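ABM domain-containing protein (Caulobacter crescentus, PDB 3BM7) is of unknown function but has the ferredoxin-like fold of the antibiotic biosynthesis monooxygenase family, and so may act as a small oxidoreductase. Local coordinates at residues A25-Q30 / A35-V40; V72-A77 / K83-T88. One frame throughout, in Å; residues are numbered along the deposited sequence.

Contact 1: A25-Q30 / A35-V40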
loop_
_atom_site.group_PDB
_atom_site.type_symbol
_atom_site.label_atom_id
_atom_site.label_comp_id
_atom_site.label_asym_id
_atom_site.label_seq_id
_atom_site.Cartn_x
_atom_site.Cartn_y
_atom_site.Cartn_z
ATOM N N ALA A 25 0.899 -1.767 -7.005
ATOM C CA ALA A 25 1.303 -1.811 -8.418
ATOM C C ALA A 25 2.752 -1.400 -8.505
ATOM O O ALA A 25 3.059 -0.205 -8.221
ATOM C CB ALA A 25 0.410 -0.763 -9.188
ATOM N N THR A 26 3.610 -2.355 -8.847
ATOM C CA THR A 26 5.036 -2.108 -8.981
ATOM C C THR A 26 5.308 -1.724 -10.437
ATOM O O THR A 26 5.114 -2.544 -11.337
ATOM C CB THR A 26 5.845 -3.327 -8.570
ATOM O OG1 THR A 26 5.548 -3.656 -7.214
ATOM C CG2 THR A 26 7.363 -3.046 -8.723
ATOM N N LEU A 27 5.808 -0.518 -10.654
ATOM C CA LEU A 27 6.076 0.015 -11.989
ATOM C C LEU A 27 7.569 0.198 -12.143
ATOM O O LEU A 27 8.264 0.682 -11.241
ATOM C CB LEU A 27 5.358 1.328 -12.164
ATOM C CG LEU A 27 3.842 1.392 -11.830
ATOM C CD1 LEU A 27 3.213 2.752 -12.051
ATOM C CD2 LEU A 27 3.088 0.304 -12.626
ATOM N N LYS A 28 8.062 -0.222 -13.295
ATOM C CA LYS A 28 9.472 -0.136 -13.600
ATOM C C LYS A 28 9.625 0.949 -14.681
ATOM O O LYS A 28 9.325 0.685 -15.849
ATOM C CB LYS A 28 10.026 -1.474 -14.113
ATOM C CG LYS A 28 9.980 -2.604 -13.077
ATOM C CD LYS A 28 10.434 -3.918 -13.663
ATOM N N VAL A 29 10.178 2.102 -14.282
ATOM C CA VAL A 29 10.278 3.294 -15.144
ATOM C C VAL A 29 11.744 3.479 -15.548
ATOM O O VAL A 29 12.644 3.158 -14.778
ATOM C CB VAL A 29 9.716 4.529 -14.380
ATOM C CG1 VAL A 29 9.831 5.825 -15.177
ATOM C CG2 VAL A 29 8.214 4.333 -14.005
ATOM N N GLN A 30 11.987 3.999 -16.742
ATOM C CA GLN A 30 13.356 4.309 -17.153
ATOM C C GLN A 30 13.813 5.485 -16.287
ATOM O O GLN A 30 13.154 6.519 -16.285
ATOM C CB GLN A 30 13.389 4.710 -18.624
ATOM C CG GLN A 30 13.032 3.586 -19.573
ATOM C CD GLN A 30 12.904 4.055 -21.004
ATOM O OE1 GLN A 30 13.752 4.800 -21.501
ATOM N NE2 GLN A 30 11.838 3.618 -21.689
ATOM N N ALA A 35 11.067 12.072 -14.462
ATOM C CA ALA A 35 10.362 13.333 -14.364
ATOM C C ALA A 35 9.084 13.351 -15.202
ATOM O O ALA A 35 8.018 13.808 -14.761
ATOM C CB ALA A 35 11.307 14.504 -14.811
ATOM N N GLU A 36 9.206 12.861 -16.435
ATOM C CA GLU A 36 8.078 12.748 -17.358
ATOM C C GLU A 36 7.007 11.848 -16.764
ATOM O O GLU A 36 5.831 12.211 -16.681
ATOM C CB GLU A 36 8.583 12.174 -18.694
ATOM C CG GLU A 36 7.538 11.941 -19.797
ATOM C CD GLU A 36 8.169 11.451 -21.110
ATOM O OE1 GLU A 36 9.417 11.381 -21.197
ATOM O OE2 GLU A 36 7.423 11.140 -22.061
ATOM N N PHE A 37 7.440 10.671 -16.343
ATOM C CA PHE A 37 6.554 9.706 -15.722
ATOM C C PHE A 37 5.823 10.329 -14.513
ATOM O O PHE A 37 4.596 10.210 -14.411
ATOM C CB PHE A 37 7.306 8.453 -15.290
ATOM C CG PHE A 37 6.535 7.624 -14.305
ATOM C CD1 PHE A 37 5.470 6.849 -14.734
ATOM C CD2 PHE A 37 6.802 7.692 -12.941
ATOM C CE1 PHE A 37 4.762 6.101 -13.857
ATOM C CE2 PHE A 37 6.081 6.949 -12.060
ATOM C CZ PHE A 37 5.057 6.175 -12.502
ATOM N N GLU A 38 6.564 10.954 -13.597
ATOM C CA GLU A 38 5.920 11.491 -12.396
ATOM C C GLU A 38 4.890 12.576 -12.701
ATOM O O GLU A 38 3.833 12.640 -12.079
ATOM C CB GLU A 38 6.931 11.985 -11.346
ATOM C CG GLU A 38 7.750 10.841 -10.746
ATOM C CD GLU A 38 8.702 11.268 -9.659
ATOM O OE1 GLU A 38 8.568 12.410 -9.183
ATOM O OE2 GLU A 38 9.598 10.469 -9.309
ATOM N N LYS A 39 5.188 13.430 -13.676
ATOM C CA LYS A 39 4.217 14.449 -14.056
ATOM C C LYS A 39 2.917 13.864 -14.572
ATOM O O LYS A 39 1.842 14.304 -14.155
ATOM C CB LYS A 39 4.821 15.401 -15.104
ATOM C CG LYS A 39 3.880 16.549 -15.457
ATOM N N VAL A 40 2.999 12.865 -15.456
ATOM C CA VAL A 40 1.802 12.225 -15.976
ATOM C C VAL A 40 1.078 11.496 -14.850
ATOM O O VAL A 40 -0.146 11.592 -14.719
ATOM C CB VAL A 40 2.139 11.224 -17.065
ATOM C CG1 VAL A 40 0.882 10.454 -17.507
ATOM C CG2 VAL A 40 2.807 11.946 -18.254
#

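Contact 2: V72-A77 / K83-T88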
loop_
_atom_site.group_PDB
_atom_site.type_symbol
_atom_site.label_atom_id
_atom_site.label_comp_id
_atom_site.label_asym_id
_atom_site.label_seq_id
_atom_site.Cartn_x
_atom_site.Cartn_y
_atom_site.Cartn_z
ATOM N N VAL A 72 2.678 1.888 -6.449
ATOM C CA VAL A 72 1.473 2.626 -6.190
ATOM C C VAL A 72 0.681 1.862 -5.138
ATOM O O VAL A 72 0.405 0.693 -5.320
ATOM C CB VAL A 72 0.557 2.824 -7.440
ATOM C CG1 VAL A 72 -0.492 3.912 -7.174
ATOM C CG2 VAL A 72 1.389 3.145 -8.703
ATOM N N LEU A 73 0.291 2.533 -4.083
ATOM C CA LEU A 73 -0.583 1.946 -3.054
ATOM C C LEU A 73 -1.982 2.421 -3.395
ATOM O O LEU A 73 -2.276 3.633 -3.370
ATOM C CB LEU A 73 -0.149 2.385 -1.674
ATOM C CG LEU A 73 1.346 2.145 -1.395
ATOM C CD1 LEU A 73 1.687 2.569 0.046
ATOM C CD2 LEU A 73 1.830 0.737 -1.632
ATOM N N GLU A 74 -2.893 1.465 -3.618
ATOM C CA GLU A 74 -4.268 1.793 -4.024
ATOM C C GLU A 74 -5.259 1.039 -3.154
ATOM O O GLU A 74 -4.973 -0.098 -2.737
ATOM C CB GLU A 74 -4.536 1.490 -5.507
ATOM C CG GLU A 74 -3.393 1.831 -6.447
ATOM C CD GLU A 74 -3.589 1.386 -7.901
ATOM O OE1 GLU A 74 -4.738 1.087 -8.309
ATOM O OE2 GLU A 74 -2.575 1.434 -8.658
ATOM N N LEU A 75 -6.406 1.649 -2.902
ATOM C CA LEU A 75 -7.470 0.995 -2.146
ATOM C C LEU A 75 -8.778 1.433 -2.736
ATOM O O LEU A 75 -8.994 2.627 -2.918
ATOM C CB LEU A 75 -7.414 1.343 -0.662
ATOM C CG LEU A 75 -8.358 0.614 0.297
ATOM C CD1 LEU A 75 -8.098 -0.877 0.403
ATOM C CD2 LEU A 75 -8.353 1.309 1.684
ATOM N N TYR A 76 -9.642 0.469 -3.044
ATOM C CA TYR A 76 -10.958 0.740 -3.629
ATOM C C TYR A 76 -12.050 0.207 -2.725
ATOM O O TYR A 76 -11.870 -0.812 -2.068
ATOM C CB TYR A 76 -11.072 0.077 -5.024
ATOM C CG TYR A 76 -10.048 0.613 -5.954
ATOM C CD1 TYR A 76 -10.283 1.773 -6.682
ATOM C CD2 TYR A 76 -8.777 0.045 -6.009
ATOM C CE1 TYR A 76 -9.279 2.355 -7.446
ATOM C CE2 TYR A 76 -7.762 0.630 -6.774
ATOM C CZ TYR A 76 -8.038 1.779 -7.487
ATOM O OH TYR A 76 -7.063 2.373 -8.254
ATOM N N ALA A 77 -13.199 0.876 -2.741
ATOM C CA ALA A 77 -14.330 0.530 -1.865
ATOM C C ALA A 77 -14.907 -0.835 -2.222
ATOM O O ALA A 77 -15.485 -1.507 -1.365
ATOM C CB ALA A 77 -15.415 1.586 -1.981
ATOM N N LYS A 83 -13.457 -1.623 -11.197
ATOM C CA LYS A 83 -13.859 -1.752 -12.593
ATOM C C LYS A 83 -14.037 -0.377 -13.235
ATOM O O LYS A 83 -13.586 -0.125 -14.346
ATOM C CB LYS A 83 -15.166 -2.539 -12.707
ATOM C CG LYS A 83 -15.533 -2.957 -14.122
ATOM C CD LYS A 83 -16.846 -3.733 -14.129
ATOM N N HIS A 84 -14.688 0.530 -12.517
ATOM C CA HIS A 84 -14.869 1.880 -13.031
ATOM C C HIS A 84 -13.503 2.551 -13.259
ATOM O O HIS A 84 -13.251 3.168 -14.298
ATOM C CB HIS A 84 -15.705 2.715 -12.062
ATOM C CG HIS A 84 -15.763 4.159 -12.436
ATOM N ND1 HIS A 84 -16.585 4.636 -13.433
ATOM C CD2 HIS A 84 -15.069 5.227 -11.973
ATOM C CE1 HIS A 84 -16.401 5.940 -13.563
ATOM N NE2 HIS A 84 -15.487 6.323 -12.690
ATOM N N HIS A 85 -12.641 2.434 -12.261
ATOM C CA HIS A 85 -11.329 3.068 -12.281
ATOM C C HIS A 85 -10.567 2.729 -13.546
ATOM O O HIS A 85 -10.003 3.604 -14.200
ATOM C CB HIS A 85 -10.518 2.596 -11.074
ATOM C CG HIS A 85 -9.121 3.096 -11.065
ATOM N ND1 HIS A 85 -8.810 4.400 -10.736
ATOM C CD2 HIS A 85 -7.948 2.480 -11.349
ATOM C CE1 HIS A 85 -7.495 4.553 -10.801
ATOM N NE2 HIS A 85 -6.950 3.419 -11.203
ATOM N N GLY A 86 -10.564 1.447 -13.896
ATOM C CA GLY A 86 -9.731 0.955 -14.987
ATOM C C GLY A 86 -10.216 1.333 -16.371
ATOM O O GLY A 86 -9.498 1.172 -17.364
ATOM N N GLY A 87 -11.436 1.844 -16.454
ATOM C CA GLY A 87 -12.059 2.168 -17.742
ATOM C C GLY A 87 -12.271 3.626 -18.097
ATOM O O GLY A 87 -12.803 3.928 -19.151
ATOM N N THR A 88 -11.871 4.552 -17.225
ATOM C CA THR A 88 -12.075 5.953 -17.504
ATOM C C THR A 88 -11.211 6.471 -18.666
ATOM O O THR A 88 -10.135 5.926 -18.929
ATOM C CB THR A 88 -11.800 6.860 -16.291
ATOM O OG1 THR A 88 -10.395 6.882 -16.016
ATOM C CG2 THR A 88 -12.598 6.400 -15.055
HETATM O O HOH W 1 -4.187 2.861 -11.195
#

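Contact 1: A25-Q30 / A35-V40
Leu27 and Val29, two residues apart on strand 21-29, both direct their side chains at Phe37 of helix 34-51, and these three residues make up the whole contact. Leu27 comes first along the strand and reaches the far end of the aromatic ring: its CD1 lies 3.9 Å from Phe37 CZ, at the ring edge and near the ring plane. Val29 follows and uses both branches. Its CG2 sits over the ring face, 3.6 Å from the centroid of Phe37 and only 5° off the ring normal, which meets the geometry of a CH-pi contact. Its CG1, anti to the backbone N (chi1 178°), is placed instead against the root of the same side chain, 3.6 Å from Phe37 CB. One valine thus covers the ring centre and the ring's attachment point together, while the leucine meets the ring at its outer edge. From the helix, Phe37 extends with CG anti to its own backbone N (chi1 163°), which carries the ring across to the sheet at about a right angle to both aliphatic side chains. The ring also meets that of Tyr70 of strand 69-76, and Met98 and Met102 touch the Phe37 side chain. With 148 Å² buried and every touching atom a carbon, the chemistry implies apolar packing between the first strand and the first helix of the ferredoxin-like fold, held by shape and dispersion without polar pairing.

Contact 2: V72-A77 / K83-T88
With CG anti to the backbone N (chi1 175°), the His85 side chain reaches from helix 79-87 toward the sheet, while Tyr76 on strand 69-76 has its CG anti to the carbonyl carbon, and the two side chains cross at about a right angle. The phenol oxygen ends up over the imidazole: Tyr76 OH stands above the centre of the His85 ring, 3.1 Å from its plane. The ring planes meet at 51° with centroids 5.0 Å apart, and Tyr76 CE1 comes within 3.7 Å of His85 CG. Glu74, two residues earlier on the strand, fixes the phenol, since Tyr76 OH donates a 2.7 Å hydrogen bond to Glu74 OE1, reaching that oxygen from above the carboxylate plane, 39° out of it. The carboxylate's other oxygen leads to the histidine through a water, which lies 2.8 Å from His85 NE2 in the imidazole plane and gives a weak 3.3 Å bond to Glu74 OE2. Face and edge of the imidazole are thus engaged by different partners. On the other ring nitrogen, His85 ND1 is hydrogen-bonded to Glu52 OE1, which limits rotation of the ring. The cluster joins the short helix 79-87 to the sheet beside strand 55-62, whose Tyr58 meets both Tyr76 and His85, while Val48 of helix 34-51 and Phe91 of helix 89-98 pack on the histidine from the helical layer.

Contacts 1 and 2 lie on one antiparallel sheet, their centres about 17 Å apart, and each joins a strand to a helix that follows it in the chain. Their strands, 21-29 and 69-76, are neighbours: Ala25 O lies 2.8 Å from Val72 N, a probable backbone hydrogen bond, and Leu27 CD1 packs 3.8 Å from Val72 CG2. Leu27, which packs on Phe37 in contact 1, thus also touches a residue of the 72-77 segment. The two differ in chemistry, one wholly apolar, the other a polar cluster with a bound water. Ala25 CB also packs against the carboxylate, 3.7 Å from Glu74 OE2, bringing the first strand beside that cluster.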